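Local coordinates for protein inorganic pyrophosphatase (Coxiella burnetii, PDB 3TR4) that probably catalyses the magnesium-dependent hydrolysis of inorganic pyrophosphate to two phosphate ions, working as a homohexamer, at residues 51-56 and 141-146; 74-79 and 134-139; 94-97 and 102-105. One frame throughout, in Å; residues are numbered along the deposited sequence.

Interaction 1: residues 51-56 and 141-146; sequences MRYPCN and ERYKDL
Met51 and Tyr143 mark the closest backbone approach, with CA atoms 7.2 Å apart, where the irregular loop 51-56 passes a type I turn from Arg142 to Asp145 near the C-terminal end of helix 130-142. The turn is closed by Asp145 N bonding to Arg142 O at 3.0 Å. No hydrogen bond joins loop to turn; selenium, a methyl group and a phenol hydroxyl do the touching. Residue 51 is selenomethionine, and its SE lies against the peptide link of the turn, 3.9 Å from Tyr143 CA and close to Arg142 O as well. A bend at the last torsion (chi3 75°) carries CE past the selenium to Arg142 CB at 3.9 Å, well short of the guanidinium group. Tyr143 holds its CG between the backbone N and the carbonyl carbon (chi1 79°), which sets the ring beside Tyr53. There the OH of Tyr53 comes up to the ring edge, near the ring plane, 3.8 Å from Tyr143 CE1. Within the barrel fold of family I soluble pyrophosphatases this places the contact beside the active site: Tyr143 is a predicted substrate-binding residue, and Tyr53 lies next to Lys31 and Tyr57, two others. Phe139 meets both tyrosine rings, and Phe140 packs edge-to-face with Tyr143. Over one face of the Tyr143 ring, toward its rim, sits Lys144 CG, 3.7 Å above the plane. Arg52 folds back so that NH1 bonds almost straight (167°) to Met51 O at 3.1 Å, in the guanidinium plane but from above the carbonyl plane. A second subunit closes over the same region, Met51 packing on Met51 of that subunit and Asp145 OD2 bonding to His138 NE2 of that subunit.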
# COMPACT_ATOMS: atom_id res chain seq x y z
N MSE B 51 -14.88 6.73 4.75
CA MSE B 51 -15.45 6.02 3.61
C MSE B 51 -14.52 6.10 2.41
O MSE B 51 -13.71 7.02 2.30
CB MSE B 51 -16.80 6.62 3.22
CG MSE B 51 -17.79 6.74 4.36
SE MSE B 51 -19.40 7.73 3.86
CE MSE B 51 -20.30 6.38 2.78
N ARG B 52 -14.66 5.15 1.50
CA ARG B 52 -13.85 5.13 0.29
C ARG B 52 -14.73 4.99 -0.94
O ARG B 52 -15.77 4.34 -0.90
CB ARG B 52 -12.83 4.00 0.34
CG ARG B 52 -11.98 3.98 1.60
CD ARG B 52 -11.06 5.19 1.68
NE ARG B 52 -10.12 5.04 2.79
CZ ARG B 52 -10.34 5.50 4.02
NH1 ARG B 52 -11.46 6.15 4.30
NH2 ARG B 52 -9.43 5.31 4.97
N TYR B 53 -14.32 5.60 -2.05
CA TYR B 53 -15.06 5.50 -3.29
C TYR B 53 -15.21 4.04 -3.71
O TYR B 53 -14.25 3.28 -3.69
CB TYR B 53 -14.39 6.32 -4.38
CG TYR B 53 -14.83 7.76 -4.38
CD1 TYR B 53 -14.52 8.60 -3.32
CD2 TYR B 53 -15.56 8.29 -5.44
CE1 TYR B 53 -14.92 9.91 -3.30
CE2 TYR B 53 -15.97 9.61 -5.43
CZ TYR B 53 -15.64 10.42 -4.36
OH TYR B 53 -16.04 11.74 -4.34
N PRO B 54 -16.44 3.65 -4.08
CA PRO B 54 -16.75 2.27 -4.46
C PRO B 54 -16.39 1.97 -5.91
O PRO B 54 -16.60 0.85 -6.38
CB PRO B 54 -18.26 2.22 -4.29
CG PRO B 54 -18.70 3.59 -4.65
CD PRO B 54 -17.63 4.51 -4.09
N CYS B 55 -15.86 2.97 -6.61
CA CYS B 55 -15.46 2.81 -8.01
C CYS B 55 -14.63 4.03 -8.40
O CYS B 55 -14.51 4.97 -7.62
CB CYS B 55 -16.68 2.69 -8.91
SG CYS B 55 -17.85 4.07 -8.81
N ASN B 56 -14.07 4.02 -9.61
CA ASN B 56 -13.34 5.19 -10.07
C ASN B 56 -14.32 6.31 -10.41
O ASN B 56 -15.48 6.05 -10.73
CB ASN B 56 -12.47 4.89 -11.29
CG ASN B 56 -11.59 3.67 -11.09
OD1 ASN B 56 -10.56 3.73 -10.42
ND2 ASN B 56 -12.00 2.56 -11.68
N GLU B 141 -25.18 8.84 -1.15
CA GLU B 141 -26.18 9.38 -0.24
C GLU B 141 -25.54 9.83 1.08
O GLU B 141 -26.06 10.73 1.74
CB GLU B 141 -27.26 8.34 0.05
CG GLU B 141 -28.07 7.95 -1.17
CD GLU B 141 -29.55 7.81 -0.86
OE1 GLU B 141 -30.27 8.84 -0.92
OE2 GLU B 141 -29.99 6.68 -0.54
N ARG B 142 -24.43 9.21 1.45
CA ARG B 142 -23.88 9.41 2.79
C ARG B 142 -22.53 10.13 2.84
O ARG B 142 -22.10 10.56 3.91
CB ARG B 142 -23.76 8.06 3.52
CG ARG B 142 -25.08 7.37 3.78
CD ARG B 142 -26.07 8.30 4.47
NE ARG B 142 -26.95 7.59 5.38
CZ ARG B 142 -27.91 6.76 5.01
NH1 ARG B 142 -28.11 6.51 3.72
NH2 ARG B 142 -28.67 6.16 5.92
N TYR B 143 -21.86 10.28 1.70
CA TYR B 143 -20.49 10.77 1.71
C TYR B 143 -20.33 12.26 2.08
O TYR B 143 -19.22 12.71 2.36
CB TYR B 143 -19.76 10.44 0.40
CG TYR B 143 -20.06 11.34 -0.78
CD1 TYR B 143 -19.04 11.80 -1.59
CD2 TYR B 143 -21.36 11.71 -1.09
CE1 TYR B 143 -19.29 12.61 -2.68
CE2 TYR B 143 -21.63 12.52 -2.18
CZ TYR B 143 -20.59 12.97 -2.97
OH TYR B 143 -20.84 13.78 -4.05
N LYS B 144 -21.43 13.00 2.10
CA LYS B 144 -21.39 14.41 2.49
C LYS B 144 -21.88 14.62 3.92
O LYS B 144 -21.94 15.75 4.41
CB LYS B 144 -22.23 15.27 1.54
CG LYS B 144 -21.66 15.40 0.13
CD LYS B 144 -22.51 16.36 -0.70
CE LYS B 144 -21.85 16.70 -2.02
NZ LYS B 144 -22.58 17.78 -2.75
N ASP B 145 -22.23 13.53 4.59
CA ASP B 145 -22.86 13.59 5.92
C ASP B 145 -22.17 14.52 6.92
O ASP B 145 -22.83 15.17 7.72
CB ASP B 145 -22.99 12.19 6.51
CG ASP B 145 -24.19 11.44 5.96
OD1 ASP B 145 -24.85 11.95 5.04
OD2 ASP B 145 -24.47 10.32 6.45
N LEU B 146 -20.84 14.57 6.89
CA LEU B 146 -20.10 15.35 7.88
C LEU B 146 -19.62 16.69 7.35
O LEU B 146 -18.91 17.43 8.03
CB LEU B 146 -18.90 14.56 8.41
CG LEU B 146 -19.24 13.29 9.19
CD1 LEU B 146 -17.96 12.60 9.65
CD2 LEU B 146 -20.14 13.61 10.38

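Interaction 2: residues 74-79 and 134-139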
# COMPACT_ATOMS: atom_id res chain seq x y z
N LEU B 74 -18.98 7.58 -13.23
CA LEU B 74 -18.47 6.51 -12.39
C LEU B 74 -17.97 5.40 -13.30
O LEU B 74 -18.72 4.92 -14.16
CB LEU B 74 -19.58 5.98 -11.49
CG LEU B 74 -20.26 7.02 -10.60
CD1 LEU B 74 -21.55 6.47 -10.00
CD2 LEU B 74 -19.30 7.48 -9.52
N VAL B 75 -16.73 4.98 -13.13
CA VAL B 75 -16.19 3.92 -13.97
C VAL B 75 -15.79 2.70 -13.15
O VAL B 75 -14.94 2.78 -12.26
CB VAL B 75 -14.97 4.40 -14.79
CG1 VAL B 75 -14.56 3.32 -15.78
CG2 VAL B 75 -15.30 5.70 -15.51
N LEU B 76 -16.42 1.57 -13.45
CA LEU B 76 -16.06 0.31 -12.81
C LEU B 76 -14.94 -0.35 -13.59
O LEU B 76 -15.01 -0.48 -14.81
CB LEU B 76 -17.27 -0.62 -12.76
CG LEU B 76 -18.51 -0.09 -12.04
CD1 LEU B 76 -19.66 -1.08 -12.18
CD2 LEU B 76 -18.20 0.17 -10.58
N THR B 77 -13.90 -0.78 -12.88
CA THR B 77 -12.75 -1.41 -13.51
C THR B 77 -12.26 -2.55 -12.63
O THR B 77 -12.59 -2.60 -11.44
CB THR B 77 -11.60 -0.42 -13.70
OG1 THR B 77 -11.21 0.12 -12.43
CG2 THR B 77 -12.01 0.72 -14.61
N PRO B 78 -11.48 -3.47 -13.20
CA PRO B 78 -10.88 -4.59 -12.46
C PRO B 78 -9.96 -4.09 -11.34
O PRO B 78 -9.95 -4.68 -10.27
CB PRO B 78 -10.06 -5.32 -13.53
CG PRO B 78 -10.74 -4.97 -14.82
CD PRO B 78 -11.21 -3.56 -14.65
N VAL B 79 -9.20 -3.04 -11.60
CA VAL B 79 -8.35 -2.44 -10.57
C VAL B 79 -8.36 -0.91 -10.68
O VAL B 79 -8.66 -0.37 -11.74
CB VAL B 79 -6.90 -2.96 -10.66
CG1 VAL B 79 -6.86 -4.46 -10.39
CG2 VAL B 79 -6.33 -2.65 -12.02
N ASP B 134 -26.12 -0.98 -4.93
CA ASP B 134 -26.60 -0.52 -3.64
C ASP B 134 -25.48 0.15 -2.85
O ASP B 134 -25.68 1.18 -2.21
CB ASP B 134 -27.21 -1.67 -2.83
CG ASP B 134 -28.56 -2.11 -3.38
OD1 ASP B 134 -29.15 -1.37 -4.19
OD2 ASP B 134 -29.02 -3.21 -2.99
N ALA B 135 -24.29 -0.45 -2.91
CA ALA B 135 -23.12 0.12 -2.26
C ALA B 135 -22.78 1.49 -2.84
O ALA B 135 -22.41 2.41 -2.12
CB ALA B 135 -21.93 -0.82 -2.38
N ILE B 136 -22.90 1.61 -4.16
CA ILE B 136 -22.60 2.87 -4.83
C ILE B 136 -23.60 3.96 -4.46
O ILE B 136 -23.21 5.07 -4.12
CB ILE B 136 -22.55 2.71 -6.36
CG1 ILE B 136 -21.37 1.82 -6.76
CG2 ILE B 136 -22.45 4.07 -7.04
CD1 ILE B 136 -21.35 1.45 -8.22
N SER B 137 -24.89 3.62 -4.51
CA SER B 137 -25.94 4.57 -4.14
C SER B 137 -25.81 5.00 -2.69
O SER B 137 -25.92 6.18 -2.37
CB SER B 137 -27.32 3.94 -4.37
OG SER B 137 -27.44 3.47 -5.70
N HIS B 138 -25.56 4.03 -1.82
CA HIS B 138 -25.37 4.31 -0.40
C HIS B 138 -24.23 5.30 -0.19
O HIS B 138 -24.37 6.27 0.55
CB HIS B 138 -25.08 3.02 0.36
CG HIS B 138 -24.84 3.22 1.82
ND1 HIS B 138 -23.58 3.12 2.39
CD2 HIS B 138 -25.68 3.54 2.84
CE1 HIS B 138 -23.67 3.35 3.68
NE2 HIS B 138 -24.93 3.61 3.98
N PHE B 139 -23.11 5.06 -0.86
CA PHE B 139 -21.97 5.97 -0.76
C PHE B 139 -22.33 7.41 -1.11
O PHE B 139 -22.01 8.34 -0.37
CB PHE B 139 -20.80 5.51 -1.64
CG PHE B 139 -19.64 6.48 -1.66
CD1 PHE B 139 -19.55 7.45 -2.64
CD2 PHE B 139 -18.66 6.42 -0.67
CE1 PHE B 139 -18.49 8.34 -2.65
CE2 PHE B 139 -17.60 7.31 -0.68
CZ PHE B 139 -17.52 8.28 -1.67
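Ile136 presents its two branches to two leucines of segment 74-79, one branch to each. Its CG2 meets Leu74 CD1 at 3.9 Å, the two side chains sliding past one another in opposite directions. The longer branch reaches Leu76: Ile136 CD1 touches Leu76 CD2 at 4.1 Å, and here the side chains run across each other at a slant. The first torsion of Ile136 (chi1 -66°) aims the branches, laying CG1 beside the backbone N and CG2 anti to it. The CB of Leu74 points toward the helix, whereas that of Leu76, two residues on, starts out less directly; Leu76 gets there through CD2. The methyls bridge a wide gap, since even the nearest CA atoms, those of Leu74 and Ile136, are 9.4 Å apart. This is helix-on-sheet packing: helix 130-142 lies against the central barrel-like sheet of the pyrophosphatase fold, in which strand 72-75 pairs antiparallel with 56-59 and parallel with 106-111. Leu108 of strand 106-111 touches both leucines. Leu74 also packs on Phe140 and Leu76 on Leu132, so the helix meets the leucine pair with further residues before and after Ile136. Ile136 itself presses on Met95 of strand 86-99. The contact is buried and wholly apolar; the side chains of Leu74 and Tyr57, a predicted substrate-binding residue, come within about 4 Å at their nearest atoms. After Leu76 segment 74-79 draws away from the helix, and the Thr77 hydroxyl donates to Val79 O at 2.7 Å from above the carbonyl plane. Asn56 ND2 is hydrogen-bonded to Thr77 OG1 and Val75 O alike. Farther out, Thr77 and Pro78 lie on Phe46 of a third subunit, while Ala135 rests on Pro48 of a second subunit.

Interaction 3: residues 94-97 and 102-105. With MN (manganese (II) ion), chain I.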
# COMPACT_ATOMS: atom_id res chain seq x y z
N ILE B 94 -27.24 5.44 -15.72
CA ILE B 94 -26.98 6.70 -15.03
C ILE B 94 -27.60 6.69 -13.64
O ILE B 94 -28.71 6.18 -13.45
CB ILE B 94 -27.49 7.90 -15.86
CG1 ILE B 94 -27.21 9.22 -15.13
CG2 ILE B 94 -28.96 7.75 -16.20
CD1 ILE B 94 -27.47 10.44 -15.99
N MSE B 95 -26.87 7.22 -12.67
CA MSE B 95 -27.39 7.36 -11.32
C MSE B 95 -27.97 8.75 -11.14
O MSE B 95 -27.24 9.74 -11.19
CB MSE B 95 -26.27 7.11 -10.30
CG MSE B 95 -26.75 7.00 -8.87
SE MSE B 95 -25.28 7.00 -7.61
CE MSE B 95 -24.78 8.88 -7.76
N LYS B 96 -29.28 8.82 -10.95
CA LYS B 96 -29.95 10.10 -10.77
C LYS B 96 -29.80 10.56 -9.33
O LYS B 96 -30.08 9.81 -8.39
CB LYS B 96 -31.43 9.97 -11.13
CG LYS B 96 -31.69 9.65 -12.59
CD LYS B 96 -31.37 10.83 -13.49
CE LYS B 96 -31.77 10.56 -14.93
NZ LYS B 96 -31.60 11.75 -15.80
N MSE B 97 -29.36 11.80 -9.14
CA MSE B 97 -29.18 12.33 -7.79
C MSE B 97 -29.20 13.85 -7.79
O MSE B 97 -28.97 14.48 -8.82
CB MSE B 97 -27.88 11.80 -7.16
CG MSE B 97 -26.72 12.78 -7.14
SE MSE B 97 -25.13 12.11 -6.18
CE MSE B 97 -25.91 11.86 -4.41
N GLY B 102 -28.59 21.39 -6.67
CA GLY B 102 -29.50 20.90 -7.68
C GLY B 102 -29.06 19.58 -8.29
O GLY B 102 -28.48 18.74 -7.61
N GLU B 103 -29.35 19.41 -9.58
CA GLU B 103 -29.01 18.18 -10.30
C GLU B 103 -27.52 17.89 -10.29
O GLU B 103 -26.70 18.79 -10.46
CB GLU B 103 -29.52 18.27 -11.74
CG GLU B 103 -29.11 17.11 -12.63
CD GLU B 103 -29.95 15.87 -12.40
OE1 GLU B 103 -30.69 15.83 -11.39
OE2 GLU B 103 -29.88 14.94 -13.23
N ASP B 104 -27.16 16.63 -10.10
CA ASP B 104 -25.77 16.21 -10.14
C ASP B 104 -25.68 14.71 -10.41
O ASP B 104 -24.94 13.98 -9.73
CB ASP B 104 -25.04 16.57 -8.85
CG ASP B 104 -23.53 16.53 -8.99
OD1 ASP B 104 -23.03 16.88 -10.08
OD2 ASP B 104 -22.85 16.15 -8.02
N SER B 105 -26.44 14.25 -11.39
CA SER B 105 -26.44 12.84 -11.77
C SER B 105 -25.07 12.40 -12.28
O SER B 105 -24.22 13.22 -12.61
CB SER B 105 -27.51 12.57 -12.83
OG SER B 105 -28.80 12.66 -12.27
MN MN I . -20.55 17.22 -10.44
O HOH W 1 -29.44 13.31 -15.50
O HOH W 2 -20.96 17.81 -12.30
O HOH W 3 -18.19 17.98 -10.73
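Ser105 OG is gripped from both segments: it donates to Glu103 OE2 at 2.7 Å, meeting the carboxylate from above its plane, and accepts a longer bond from Met97 N at 3.3 Å (151°). The Lys96 side chain runs alongside this hydroxyl, and water 1 links its end to the same carboxylate, accepting from Lys96 NZ at 2.7 Å and donating to Glu103 OE2 at 2.8 Å. One further bond ties the backbones, Asp104 N to Met97 O at 3.1 Å, as segment 102-105 runs back past 94-97, their end-to-end directions 155° apart. Ile94 CD1 packs against Ser105 CB at 3.8 Å. The CG of Met97, a selenomethionine, lies close to Asp104 O. The Asp104 CG stands anti to the backbone N (chi1 -163°), and OD1 binds the manganese ion at 2.5 Å. Its other oxygen, OD2, forms a salt bridge with Lys106 NZ. Waters 2 and 3 and Asp72 OD2 also bind the ion, and Asp67, the third residue of the metal site, lies nearby. Such an aspartate cluster around divalent metal ions is the active-site hallmark of family I soluble pyrophosphatases.

Overall arrangement
Interactions 1 and 2 share helix 130-142 and have centres 10 Å apart. They touch where Tyr53 packs on Phe139 and Cys55 on Leu76. Interaction 3 lies about 15 Å from each, centre to centre; it meets interaction 2 through Met95 and the helix, but does not touch interaction 1. Along the chain the pairings enclose one another, 94-97 with 102-105 innermost, then 74-79 with 134-139, and 51-56 with 141-146 outermost. The helix thus bears on the sheet that leads to metal-binding Asp104, and near its end lies Tyr143, a predicted substrate-binding residue. Interactions 1 and 2 also border the second subunit of the hexamer.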